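Side-chain contacts in chorismate synthase (PDB 1Q1L), which catalyses the conversion of 5-enolpyruvylshikimate-3-phosphate to chorismate with loss of phosphate, using reduced FMN as cofactor: residues R45-G50 with E141-V146; P240-H245 with A372-E377; M261-I266 with S360-A365. All coordinates share one frame; numbering follows the deposited sequence.

Interaction 1: R45-G50 with E141-V146; sequences RRRQRG and ETAARV
R47, in the last full turn of helix 37-48, reaches across to helix 142-157 and is the one residue of 45-50 to touch T142, A143 and V146. Its CG lies anti to the backbone N (chi1 -171°), which sends the chain straight out at the facing helix; a bend at chi3 (73°) then turns the guanidinium over A143. The tight part of the contact lies here. A143 CA sits 3.5 Å above one face of the guanidinium, displaced toward its rim, and A143 CB comes within 3.4 Å of R47 NH2. A side chain no bigger than a methyl suits this place, because it lets the flat group rest almost on the helix backbone. Further back, the aliphatic part of the arginine crosses V146, with R47 CD 3.7 Å from V146 CG2, a branched apolar surface matched to methylene rather than charge. T142 stands at about a right angle to the arginine and puts OG1 3.0 Å from R47 NH1, approaching the guanidinium obliquely; this hydroxyl is hydrogen-bonded to A139 O. On the far side of helix 142-157, R145 NE meets E141 OE1 at 2.9 Å in a nearly straight, in-plane salt bridge (177°) to the syn lone pair, a charge pair within 141-146.

R45, Q48 and R49 make no contact with 141-146 and form the looser side; R49 is exposed where the backbone leaves helical geometry, while E38 holds R45, and D62 and E60 hold Q48. R47 is predicted to bind NADP(+), and its ion pair with D62 is long and weak. The contact holds a buried arginine by packing on its face and methylenes, with the T142 hydroxyl close by, probably leaving much of its positive charge available to an anionic ligand.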
ATOM      1  N   ARG A  45       1.305 -27.274 -15.249  1.00 36.11           N
ATOM      2  CA  ARG A  45       1.033 -28.208 -16.339  1.00 38.07           C
ATOM      3  C   ARG A  45      -0.336 -27.966 -16.982  1.00 36.81           C
ATOM      4  O   ARG A  45      -0.488 -28.093 -18.195  1.00 38.27           O
ATOM      5  CB  ARG A  45       1.132 -29.657 -15.842  1.00 38.10           C
ATOM      6  CG  ARG A  45       2.559 -30.112 -15.562  1.00 40.74           C
ATOM      7  CD  ARG A  45       2.668 -31.634 -15.530  1.00 41.65           C
ATOM      8  NE  ARG A  45       1.892 -32.231 -14.447  1.00 42.94           N
ATOM      9  CZ  ARG A  45       2.287 -32.286 -13.177  1.00 43.06           C
ATOM     10  NH1 ARG A  45       3.462 -31.784 -12.817  1.00 41.92           N
ATOM     11  NH2 ARG A  45       1.500 -32.838 -12.265  1.00 44.39           N
ATOM     12  N   ARG A  46      -1.330 -27.614 -16.171  1.00 35.93           N
ATOM     13  CA  ARG A  46      -2.662 -27.349 -16.691  1.00 35.82           C
ATOM     14  C   ARG A  46      -2.646 -26.119 -17.594  1.00 38.14           C
ATOM     15  O   ARG A  46      -3.313 -26.098 -18.628  1.00 37.88           O
ATOM     16  CB  ARG A  46      -3.656 -27.139 -15.547  1.00 36.24           C
ATOM     17  CG  ARG A  46      -3.880 -28.370 -14.675  1.00 34.75           C
ATOM     18  CD  ARG A  46      -4.845 -28.063 -13.539  1.00 34.33           C
ATOM     19  NE  ARG A  46      -6.168 -27.681 -14.034  1.00 33.93           N
ATOM     20  CZ  ARG A  46      -6.848 -26.620 -13.607  1.00 32.82           C
ATOM     21  NH1 ARG A  46      -6.330 -25.826 -12.675  1.00 27.79           N
ATOM     22  NH2 ARG A  46      -8.050 -26.355 -14.105  1.00 29.64           N
ATOM     23  N   ARG A  47      -1.881 -25.098 -17.213  1.00 38.58           N
ATOM     24  CA  ARG A  47      -1.801 -23.885 -18.023  1.00 40.23           C
ATOM     25  C   ARG A  47      -1.119 -24.180 -19.361  1.00 41.92           C
ATOM     26  O   ARG A  47      -1.553 -23.697 -20.409  1.00 40.00           O
ATOM     27  CB  ARG A  47      -1.016 -22.785 -17.301  1.00 40.51           C
ATOM     28  CG  ARG A  47      -1.096 -21.425 -18.000  1.00 43.43           C
ATOM     29  CD  ARG A  47      -0.066 -20.437 -17.462  1.00 45.70           C
ATOM     30  NE  ARG A  47       1.275 -20.783 -17.913  1.00 48.58           N
ATOM     31  CZ  ARG A  47       1.879 -20.245 -18.967  1.00 49.09           C
ATOM     32  NH1 ARG A  47       1.277 -19.312 -19.689  1.00 48.26           N
ATOM     33  NH2 ARG A  47       3.087 -20.662 -19.314  1.00 50.92           N
ATOM     34  N   GLN A  48      -0.047 -24.965 -19.322  1.00 44.27           N
ATOM     35  CA  GLN A  48       0.678 -25.311 -20.543  1.00 49.16           C
ATOM     36  C   GLN A  48      -0.211 -26.006 -21.566  1.00 51.53           C
ATOM     37  O   GLN A  48      -0.175 -25.672 -22.747  1.00 52.99           O
ATOM     38  CB  GLN A  48       1.872 -26.211 -20.229  1.00 49.21           C
ATOM     39  CG  GLN A  48       3.025 -25.506 -19.553  1.00 52.30           C
ATOM     40  CD  GLN A  48       4.257 -26.384 -19.451  1.00 53.12           C
ATOM     41  OE1 GLN A  48       4.236 -27.436 -18.806  1.00 53.72           O
ATOM     42  NE2 GLN A  48       5.338 -25.961 -20.092  1.00 54.11           N
ATOM     43  N   ARG A  49      -1.002 -26.972 -21.112  1.00 55.01           N
ATOM     44  CA  ARG A  49      -1.894 -27.714 -21.998  1.00 58.97           C
ATOM     45  C   ARG A  49      -3.085 -26.866 -22.437  1.00 61.13           C
ATOM     46  O   ARG A  49      -3.994 -27.360 -23.104  1.00 61.90           O
ATOM     47  CB  ARG A  49      -2.401 -28.984 -21.303  1.00 59.72           C
ATOM     48  CG  ARG A  49      -1.296 -29.904 -20.802  1.00 62.49           C
ATOM     49  CD  ARG A  49      -1.817 -31.306 -20.487  1.00 64.68           C
ATOM     50  NE  ARG A  49      -1.692 -31.662 -19.074  1.00 66.26           N
ATOM     51  CZ  ARG A  49      -2.462 -31.175 -18.103  1.00 67.61           C
ATOM     52  NH1 ARG A  49      -3.424 -30.306 -18.388  1.00 67.86           N
ATOM     53  NH2 ARG A  49      -2.275 -31.562 -16.847  1.00 66.23           N
ATOM     54  N   GLY A  50      -3.069 -25.589 -22.066  1.00 62.58           N
ATOM     55  CA  GLY A  50      -4.163 -24.701 -22.415  1.00 63.85           C
ATOM     56  C   GLY A  50      -4.002 -23.959 -23.728  1.00 65.83           C
ATOM     57  O   GLY A  50      -4.937 -23.299 -24.186  1.00 64.98           O
ATOM     58  N   GLU A 141       4.311 -14.484 -18.492  1.00 42.61           N
ATOM     59  CA  GLU A 141       4.246 -14.022 -17.109  1.00 42.21           C
ATOM     60  C   GLU A 141       3.120 -14.679 -16.320  1.00 40.55           C
ATOM     61  O   GLU A 141       3.229 -14.827 -15.102  1.00 39.33           O
ATOM     62  CB  GLU A 141       4.079 -12.496 -17.076  1.00 44.93           C
ATOM     63  CG  GLU A 141       4.330 -11.828 -15.716  1.00 47.72           C
ATOM     64  CD  GLU A 141       3.132 -11.882 -14.775  1.00 50.89           C
ATOM     65  OE1 GLU A 141       2.017 -11.507 -15.202  1.00 52.68           O
ATOM     66  OE2 GLU A 141       3.309 -12.284 -13.604  1.00 50.33           O
ATOM     67  N   THR A 142       2.045 -15.080 -17.001  1.00 36.92           N
ATOM     68  CA  THR A 142       0.927 -15.708 -16.304  1.00 35.12           C
ATOM     69  C   THR A 142       1.374 -17.000 -15.630  1.00 33.37           C
ATOM     70  O   THR A 142       0.750 -17.450 -14.670  1.00 33.59           O
ATOM     71  CB  THR A 142      -0.283 -16.007 -17.247  1.00 34.83           C
ATOM     72  OG1 THR A 142       0.087 -16.980 -18.231  1.00 34.98           O
ATOM     73  CG2 THR A 142      -0.747 -14.738 -17.945  1.00 32.77           C
ATOM     74  N   ALA A 143       2.456 -17.597 -16.119  1.00 31.27           N
ATOM     75  CA  ALA A 143       2.961 -18.829 -15.513  1.00 29.92           C
ATOM     76  C   ALA A 143       3.378 -18.566 -14.059  1.00 29.95           C
ATOM     77  O   ALA A 143       3.188 -19.413 -13.183  1.00 28.43           O
ATOM     78  CB  ALA A 143       4.145 -19.358 -16.307  1.00 32.34           C
ATOM     79  N   ALA A 144       3.951 -17.394 -13.804  1.00 28.51           N
ATOM     80  CA  ALA A 144       4.361 -17.050 -12.448  1.00 29.09           C
ATOM     81  C   ALA A 144       3.104 -16.797 -11.617  1.00 29.74           C
ATOM     82  O   ALA A 144       3.064 -17.105 -10.427  1.00 29.37           O
ATOM     83  CB  ALA A 144       5.249 -15.802 -12.460  1.00 28.21           C
ATOM     84  N   ARG A 145       2.078 -16.233 -12.253  1.00 29.21           N
ATOM     85  CA  ARG A 145       0.826 -15.960 -11.552  1.00 31.66           C
ATOM     86  C   ARG A 145       0.184 -17.266 -11.125  1.00 29.95           C
ATOM     87  O   ARG A 145      -0.398 -17.364 -10.044  1.00 31.78           O
ATOM     88  CB  ARG A 145      -0.159 -15.211 -12.444  1.00 31.51           C
ATOM     89  CG  ARG A 145       0.265 -13.834 -12.891  1.00 33.62           C
ATOM     90  CD  ARG A 145      -0.973 -13.081 -13.359  1.00 35.00           C
ATOM     91  NE  ARG A 145      -0.679 -11.943 -14.217  1.00 34.36           N
ATOM     92  CZ  ARG A 145      -1.590 -11.049 -14.584  1.00 34.42           C
ATOM     93  NH1 ARG A 145      -2.844 -11.171 -14.158  1.00 31.88           N
ATOM     94  NH2 ARG A 145      -1.253 -10.038 -15.372  1.00 34.80           N
ATOM     95  N   VAL A 146       0.279 -18.273 -11.985  1.00 31.17           N
ATOM     96  CA  VAL A 146      -0.303 -19.576 -11.682  1.00 27.54           C
ATOM     97  C   VAL A 146       0.442 -20.252 -10.530  1.00 28.33           C
ATOM     98  O   VAL A 146      -0.164 -20.940  -9.711  1.00 30.51           O
ATOM     99  CB  VAL A 146      -0.302 -20.484 -12.945  1.00 28.79           C
ATOM    100  CG1 VAL A 146      -0.670 -21.914 -12.580  1.00 27.37           C
ATOM    101  CG2 VAL A 146      -1.302 -19.943 -13.962  1.00 24.84           C
TER

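Interaction 2: P240-H245 with A372-E377; sequences PGLGSH and ADALLE
No ring stands where L242 meets A374 and L375, and the flat side-chain group that matters is the carboxylate of E377, one turn along the helix. Its OE2 accepts a hydrogen bond from a water at 2.8 Å and also pairs with R255, while OE1 pairs with R250. The same water donates to A374 O at 2.7 Å and accepts from G243 N at 2.9 Å. One water thus uses three bonds to tie the loop backbone to a helix carbonyl and a charged side chain, and satisfies the buried amide of G243.

Beside this polar bridge lies the apolar half. L242 has CG beside its backbone N (chi1 -59°), which aims both methyls at the helix. CD2 rests 3.8 Å from A374 O and 4.0 Å from L375 CD1, while L242 CB faces A374 CB at 4.2 Å. Alanine suits the point of nearest backbone approach, being short enough to let the loop come close; the leucines fill the space alongside. G241 and G243 both have positive phi, at angles where a side chain would strain against the preceding carbonyl.

G241 O and S244 OG bond to K124 and Y125 of the second subunit. The arrangement is that of a loop laid on the long helix 356-379, within the beta-alpha-beta sandwich of chorismate synthase, and in reach of the second subunit through G241 and S244.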
ATOM      1  N   PRO A 240     -19.684 -16.277   4.127  1.00 30.96           N
ATOM      2  CA  PRO A 240     -20.177 -14.917   3.909  1.00 31.92           C
ATOM      3  C   PRO A 240     -19.286 -14.015   4.745  1.00 31.40           C
ATOM      4  O   PRO A 240     -18.744 -14.460   5.750  1.00 31.59           O
ATOM      5  CB  PRO A 240     -21.593 -14.951   4.493  1.00 29.31           C
ATOM      6  CG  PRO A 240     -21.906 -16.404   4.660  1.00 28.83           C
ATOM      7  CD  PRO A 240     -20.597 -17.020   5.008  1.00 30.56           C
ATOM      8  N   GLY A 241     -19.133 -12.760   4.347  1.00 31.92           N
ATOM      9  CA  GLY A 241     -18.326 -11.857   5.146  1.00 32.30           C
ATOM     10  C   GLY A 241     -16.971 -11.443   4.616  1.00 30.72           C
ATOM     11  O   GLY A 241     -16.336 -10.580   5.213  1.00 32.99           O
ATOM     12  N   LEU A 242     -16.513 -12.045   3.525  1.00 28.61           N
ATOM     13  CA  LEU A 242     -15.221 -11.670   2.965  1.00 28.72           C
ATOM     14  C   LEU A 242     -15.406 -10.428   2.109  1.00 29.83           C
ATOM     15  O   LEU A 242     -16.420 -10.283   1.418  1.00 30.53           O
ATOM     16  CB  LEU A 242     -14.635 -12.807   2.129  1.00 27.16           C
ATOM     17  CG  LEU A 242     -14.401 -14.134   2.860  1.00 25.90           C
ATOM     18  CD1 LEU A 242     -13.483 -15.000   2.006  1.00 24.92           C
ATOM     19  CD2 LEU A 242     -13.756 -13.887   4.226  1.00 30.56           C
ATOM     20  N   GLY A 243     -14.421  -9.535   2.144  1.00 27.88           N
ATOM     21  CA  GLY A 243     -14.533  -8.297   1.402  1.00 27.25           C
ATOM     22  C   GLY A 243     -15.330  -7.388   2.310  1.00 29.07           C
ATOM     23  O   GLY A 243     -15.760  -7.824   3.375  1.00 30.24           O
ATOM     24  N   SER A 244     -15.547  -6.139   1.916  1.00 29.21           N
ATOM     25  CA  SER A 244     -16.297  -5.225   2.766  1.00 30.54           C
ATOM     26  C   SER A 244     -16.911  -4.087   1.978  1.00 31.23           C
ATOM     27  O   SER A 244     -16.411  -3.701   0.929  1.00 31.16           O
ATOM     28  CB  SER A 244     -15.390  -4.649   3.858  1.00 34.48           C
ATOM     29  OG  SER A 244     -16.100  -3.735   4.684  1.00 36.40           O
ATOM     30  N   HIS A 245     -17.996  -3.539   2.509  1.00 34.72           N
ATOM     31  CA  HIS A 245     -18.711  -2.446   1.865  1.00 35.65           C
ATOM     32  C   HIS A 245     -18.281  -1.073   2.379  1.00 35.96           C
ATOM     33  O   HIS A 245     -18.642  -0.059   1.793  1.00 36.87           O
ATOM     34  CB  HIS A 245     -20.201  -2.612   2.135  1.00 39.26           C
ATOM     35  CG  HIS A 245     -20.556  -2.464   3.583  1.00 39.53           C
ATOM     36  ND1 HIS A 245     -20.915  -1.256   4.140  1.00 42.41           N
ATOM     37  CD2 HIS A 245     -20.516  -3.352   4.603  1.00 40.63           C
ATOM     38  CE1 HIS A 245     -21.080  -1.406   5.442  1.00 40.42           C
ATOM     39  NE2 HIS A 245     -20.843  -2.668   5.750  1.00 43.21           N
ATOM     40  N   ALA A 372      -7.779 -15.967  -1.065  1.00 23.91           N
ATOM     41  CA  ALA A 372      -6.853 -16.291   0.016  1.00 26.25           C
ATOM     42  C   ALA A 372      -6.538 -14.996   0.753  1.00 26.25           C
ATOM     43  O   ALA A 372      -6.493 -14.957   1.985  1.00 28.75           O
ATOM     44  CB  ALA A 372      -5.562 -16.913  -0.544  1.00 25.20           C
ATOM     45  N   ASP A 373      -6.318 -13.936  -0.015  1.00 27.53           N
ATOM     46  CA  ASP A 373      -6.027 -12.624   0.548  1.00 25.91           C
ATOM     47  C   ASP A 373      -7.189 -12.149   1.432  1.00 26.48           C
ATOM     48  O   ASP A 373      -6.991 -11.733   2.580  1.00 24.46           O
ATOM     49  CB  ASP A 373      -5.796 -11.620  -0.581  1.00 28.69           C
ATOM     50  CG  ASP A 373      -5.436 -10.240  -0.067  1.00 34.12           C
ATOM     51  OD1 ASP A 373      -4.416 -10.130   0.642  1.00 32.89           O
ATOM     52  OD2 ASP A 373      -6.170  -9.271  -0.368  1.00 33.22           O
ATOM     53  N   ALA A 374      -8.401 -12.223   0.890  1.00 24.16           N
ATOM     54  CA  ALA A 374      -9.599 -11.793   1.610  1.00 24.48           C
ATOM     55  C   ALA A 374      -9.886 -12.655   2.836  1.00 25.48           C
ATOM     56  O   ALA A 374     -10.442 -12.173   3.816  1.00 24.09           O
ATOM     57  CB  ALA A 374     -10.803 -11.817   0.674  1.00 25.55           C
ATOM     58  N   LEU A 375      -9.525 -13.933   2.779  1.00 24.21           N
ATOM     59  CA  LEU A 375      -9.767 -14.807   3.909  1.00 25.09           C
ATOM     60  C   LEU A 375      -8.783 -14.455   5.026  1.00 27.68           C
ATOM     61  O   LEU A 375      -9.166 -14.357   6.189  1.00 28.76           O
ATOM     62  CB  LEU A 375      -9.617 -16.272   3.499  1.00 24.01           C
ATOM     63  CG  LEU A 375     -10.028 -17.287   4.572  1.00 26.23           C
ATOM     64  CD1 LEU A 375     -11.453 -17.017   5.028  1.00 25.58           C
ATOM     65  CD2 LEU A 375      -9.900 -18.699   4.018  1.00 25.05           C
ATOM     66  N   LEU A 376      -7.522 -14.242   4.668  1.00 27.70           N
ATOM     67  CA  LEU A 376      -6.512 -13.887   5.660  1.00 29.99           C
ATOM     68  C   LEU A 376      -6.806 -12.523   6.272  1.00 30.02           C
ATOM     69  O   LEU A 376      -6.520 -12.293   7.445  1.00 31.31           O
ATOM     70  CB  LEU A 376      -5.123 -13.902   5.022  1.00 29.79           C
ATOM     71  CG  LEU A 376      -4.568 -15.307   4.776  1.00 28.75           C
ATOM     72  CD1 LEU A 376      -3.351 -15.239   3.856  1.00 26.87           C
ATOM     73  CD2 LEU A 376      -4.208 -15.948   6.121  1.00 29.73           C
ATOM     74  N   GLU A 377      -7.388 -11.627   5.478  1.00 31.80           N
ATOM     75  CA  GLU A 377      -7.754 -10.283   5.927  1.00 33.01           C
ATOM     76  C   GLU A 377      -8.802 -10.374   7.035  1.00 33.46           C
ATOM     77  O   GLU A 377      -8.773  -9.620   8.007  1.00 33.80           O
ATOM     78  CB  GLU A 377      -8.332  -9.483   4.751  1.00 35.40           C
ATOM     79  CG  GLU A 377      -8.822  -8.090   5.094  1.00 36.78           C
ATOM     80  CD  GLU A 377      -9.559  -7.420   3.936  1.00 42.37           C
ATOM     81  OE1 GLU A 377      -9.813  -6.199   4.016  1.00 44.36           O
ATOM     82  OE2 GLU A 377      -9.895  -8.112   2.946  1.00 41.40           O
TER
HETATM   83  O   HOH W   1     -11.917  -9.963   3.509  1.00 28.90           O

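Interaction 3: M261-I266 with S360-A365; sequences MSIQAI and SVVGEA
I263 and V362 make the apolar core of this contact, their side chains sliding past each other in opposite directions. V362 CG1 is the methyl that does the touching: it lies 3.8 Å from I263 CD1 and 4.0 Å from both I263 CG1 and I263 CG2, so it lies against both branches of the isoleucine. I263, with CG1 beside the backbone N (chi1 -60°) and an extended chi2 (171°), drives CD1 end-on at the helix, where it meets G363 CA at 3.8 Å. Glycine suits that place, since the methyl can lie directly on the helix backbone. Cutting I263 back to an alanine removes CG1, CG2 and CD1, and is likely to leave V362 CG1 without its partners from the loop and a gap over G363. V362 is also packed by R47, T142 and V146.

Hydrogen bonding within 261-266 shapes the loop that presents I263. A type II beta turn runs from I263 to I266, closed by I266 N to I263 O at 3.1 Å, and A265 takes its third position with positive phi (75°). The turn is part of the loop between helix 252-261 and strand 266-271. Its corner residues, Q264 and A265, are predicted to bind FMN, so the packing of I263 lies at the start of a probable cofactor-binding turn.

Charged and polar groups lie apart from this apolar patch. E364 points away from the loop and forms a salt bridge with K153, while S262 OG bonds to A259 O. S262 also packs on W248 of the second subunit.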
HETATM    1  N   MSE A 261      -9.422  -8.906 -14.967  1.00 26.48           N
HETATM    2  CA  MSE A 261      -9.161  -7.997 -16.075  1.00 28.75           C
HETATM    3  C   MSE A 261      -7.670  -7.757 -16.278  1.00 29.32           C
HETATM    4  O   MSE A 261      -7.244  -7.352 -17.366  1.00 30.11           O
HETATM    5  CB  MSE A 261      -9.854  -6.656 -15.837  1.00 28.11           C
HETATM    6  CG  MSE A 261      -9.942  -5.783 -17.067  1.00 34.31           C
HETATM    7 SE   MSE A 261     -11.318  -6.406 -18.307  1.00 39.04          SE
HETATM    8  CE  MSE A 261     -12.838  -5.546 -17.474  1.00 33.30           C
ATOM      9  N   SER A 262      -6.875  -8.009 -15.241  1.00 25.87           N
ATOM     10  CA  SER A 262      -5.436  -7.801 -15.348  1.00 28.66           C
ATOM     11  C   SER A 262      -4.781  -8.893 -16.194  1.00 27.65           C
ATOM     12  O   SER A 262      -3.649  -8.741 -16.642  1.00 29.65           O
ATOM     13  CB  SER A 262      -4.781  -7.762 -13.956  1.00 25.99           C
ATOM     14  OG  SER A 262      -4.731  -9.046 -13.356  1.00 28.69           O
ATOM     15  N   ILE A 263      -5.489  -9.995 -16.409  1.00 27.27           N
ATOM     16  CA  ILE A 263      -4.945 -11.088 -17.218  1.00 27.54           C
ATOM     17  C   ILE A 263      -4.868 -10.630 -18.679  1.00 27.92           C
ATOM     18  O   ILE A 263      -5.782  -9.984 -19.190  1.00 25.55           O
ATOM     19  CB  ILE A 263      -5.831 -12.358 -17.112  1.00 26.51           C
ATOM     20  CG1 ILE A 263      -5.902 -12.816 -15.655  1.00 25.93           C
ATOM     21  CG2 ILE A 263      -5.262 -13.480 -17.982  1.00 27.22           C
ATOM     22  CD1 ILE A 263      -6.928 -13.923 -15.401  1.00 24.73           C
ATOM     23  N   GLN A 264      -3.767 -10.951 -19.346  1.00 29.42           N
ATOM     24  CA  GLN A 264      -3.591 -10.554 -20.736  1.00 32.74           C
ATOM     25  C   GLN A 264      -4.761 -10.998 -21.607  1.00 31.40           C
ATOM     26  O   GLN A 264      -5.269 -12.105 -21.449  1.00 29.61           O
ATOM     27  CB  GLN A 264      -2.295 -11.146 -21.294  1.00 37.23           C
ATOM     28  CG  GLN A 264      -2.162 -10.996 -22.804  1.00 45.69           C
ATOM     29  CD  GLN A 264      -0.886 -11.615 -23.345  1.00 51.13           C
ATOM     30  OE1 GLN A 264      -0.667 -11.656 -24.555  1.00 54.16           O
ATOM     31  NE2 GLN A 264      -0.033 -12.098 -22.444  1.00 54.19           N
ATOM     32  N   ALA A 265      -5.176 -10.119 -22.517  1.00 29.75           N
ATOM     33  CA  ALA A 265      -6.270 -10.382 -23.452  1.00 32.07           C
ATOM     34  C   ALA A 265      -7.680 -10.332 -22.869  1.00 31.94           C
ATOM     35  O   ALA A 265      -8.658 -10.416 -23.620  1.00 33.23           O
ATOM     36  CB  ALA A 265      -6.055 -11.729 -24.154  1.00 28.68           C
ATOM     37  N   ILE A 266      -7.803 -10.206 -21.553  1.00 31.35           N
ATOM     38  CA  ILE A 266      -9.127 -10.153 -20.935  1.00 29.58           C
ATOM     39  C   ILE A 266      -9.744  -8.770 -21.108  1.00 32.47           C
ATOM     40  O   ILE A 266      -9.173  -7.765 -20.684  1.00 33.54           O
ATOM     41  CB  ILE A 266      -9.072 -10.488 -19.432  1.00 28.37           C
ATOM     42  CG1 ILE A 266      -8.519 -11.902 -19.228  1.00 28.28           C
ATOM     43  CG2 ILE A 266     -10.467 -10.380 -18.818  1.00 25.06           C
ATOM     44  CD1 ILE A 266      -9.261 -12.979 -20.004  1.00 28.27           C
ATOM     45  N   SER A 360      -8.406 -19.668 -18.731  1.00 32.68           N
ATOM     46  CA  SER A 360      -9.262 -20.132 -17.651  1.00 31.08           C
ATOM     47  C   SER A 360      -8.443 -20.645 -16.467  1.00 31.12           C
ATOM     48  O   SER A 360      -8.834 -20.459 -15.318  1.00 31.09           O
ATOM     49  CB  SER A 360     -10.210 -21.229 -18.147  1.00 31.01           C
ATOM     50  OG  SER A 360      -9.499 -22.402 -18.499  1.00 31.02           O
ATOM     51  N   VAL A 361      -7.311 -21.283 -16.737  1.00 28.96           N
ATOM     52  CA  VAL A 361      -6.481 -21.795 -15.649  1.00 28.26           C
ATOM     53  C   VAL A 361      -5.833 -20.638 -14.882  1.00 28.65           C
ATOM     54  O   VAL A 361      -5.644 -20.713 -13.668  1.00 30.36           O
ATOM     55  CB  VAL A 361      -5.379 -22.744 -16.171  1.00 28.90           C
ATOM     56  CG1 VAL A 361      -4.444 -23.133 -15.024  1.00 29.74           C
ATOM     57  CG2 VAL A 361      -6.017 -23.996 -16.782  1.00 26.76           C
ATOM     58  N   VAL A 362      -5.485 -19.572 -15.597  1.00 28.36           N
ATOM     59  CA  VAL A 362      -4.890 -18.398 -14.967  1.00 28.17           C
ATOM     60  C   VAL A 362      -6.004 -17.714 -14.172  1.00 29.33           C
ATOM     61  O   VAL A 362      -5.767 -17.122 -13.114  1.00 26.77           O
ATOM     62  CB  VAL A 362      -4.336 -17.421 -16.026  1.00 27.73           C
ATOM     63  CG1 VAL A 362      -3.799 -16.160 -15.352  1.00 28.11           C
ATOM     64  CG2 VAL A 362      -3.231 -18.107 -16.836  1.00 24.27           C
ATOM     65  N   GLY A 363      -7.230 -17.816 -14.683  1.00 26.95           N
ATOM     66  CA  GLY A 363      -8.360 -17.208 -13.997  1.00 26.89           C
ATOM     67  C   GLY A 363      -8.558 -17.834 -12.631  1.00 27.22           C
ATOM     68  O   GLY A 363      -8.907 -17.147 -11.667  1.00 28.10           O
ATOM     69  N   GLU A 364      -8.339 -19.143 -12.545  1.00 24.97           N
ATOM     70  CA  GLU A 364      -8.487 -19.859 -11.289  1.00 25.16           C
ATOM     71  C   GLU A 364      -7.423 -19.359 -10.317  1.00 26.71           C
ATOM     72  O   GLU A 364      -7.689 -19.149  -9.139  1.00 26.84           O
ATOM     73  CB  GLU A 364      -8.297 -21.360 -11.503  1.00 26.93           C
ATOM     74  CG  GLU A 364      -9.366 -22.048 -12.324  1.00 28.78           C
ATOM     75  CD  GLU A 364      -9.020 -23.506 -12.595  1.00 33.41           C
ATOM     76  OE1 GLU A 364      -8.166 -24.059 -11.860  1.00 30.69           O
ATOM     77  OE2 GLU A 364      -9.605 -24.094 -13.533  1.00 32.10           O
ATOM     78  N   ALA A 365      -6.212 -19.182 -10.828  1.00 27.87           N
ATOM     79  CA  ALA A 365      -5.099 -18.700 -10.016  1.00 27.83           C
ATOM     80  C   ALA A 365      -5.391 -17.315  -9.437  1.00 25.84           C
ATOM     81  O   ALA A 365      -5.154 -17.068  -8.258  1.00 26.72           O
ATOM     82  CB  ALA A 365      -3.834 -18.656 -10.862  1.00 20.43           C
TER

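Interactions 1 and 3 are neighbours, with centres 10 Å apart, and they share a border: T142 CB packs on V362 CG2 at 3.6 Å, R46 NH1 forms a salt bridge with E364 OE1 at 2.7 Å, and R145 NH1 probably bonds to S262 OG. The side chain of R47 lies about 4 Å from that of V362, and the side chain of T142 about 5 Å from that of Q264, so the predicted NADP(+) and FMN sites lie close together here. Interaction 2 lies away from these sites, on the opposite side of the chain's centre from interaction 1, their centres 26 Å apart. It is joined to interaction 3 through helix 356-379, with centres 21 Å apart, and both reach the second subunit.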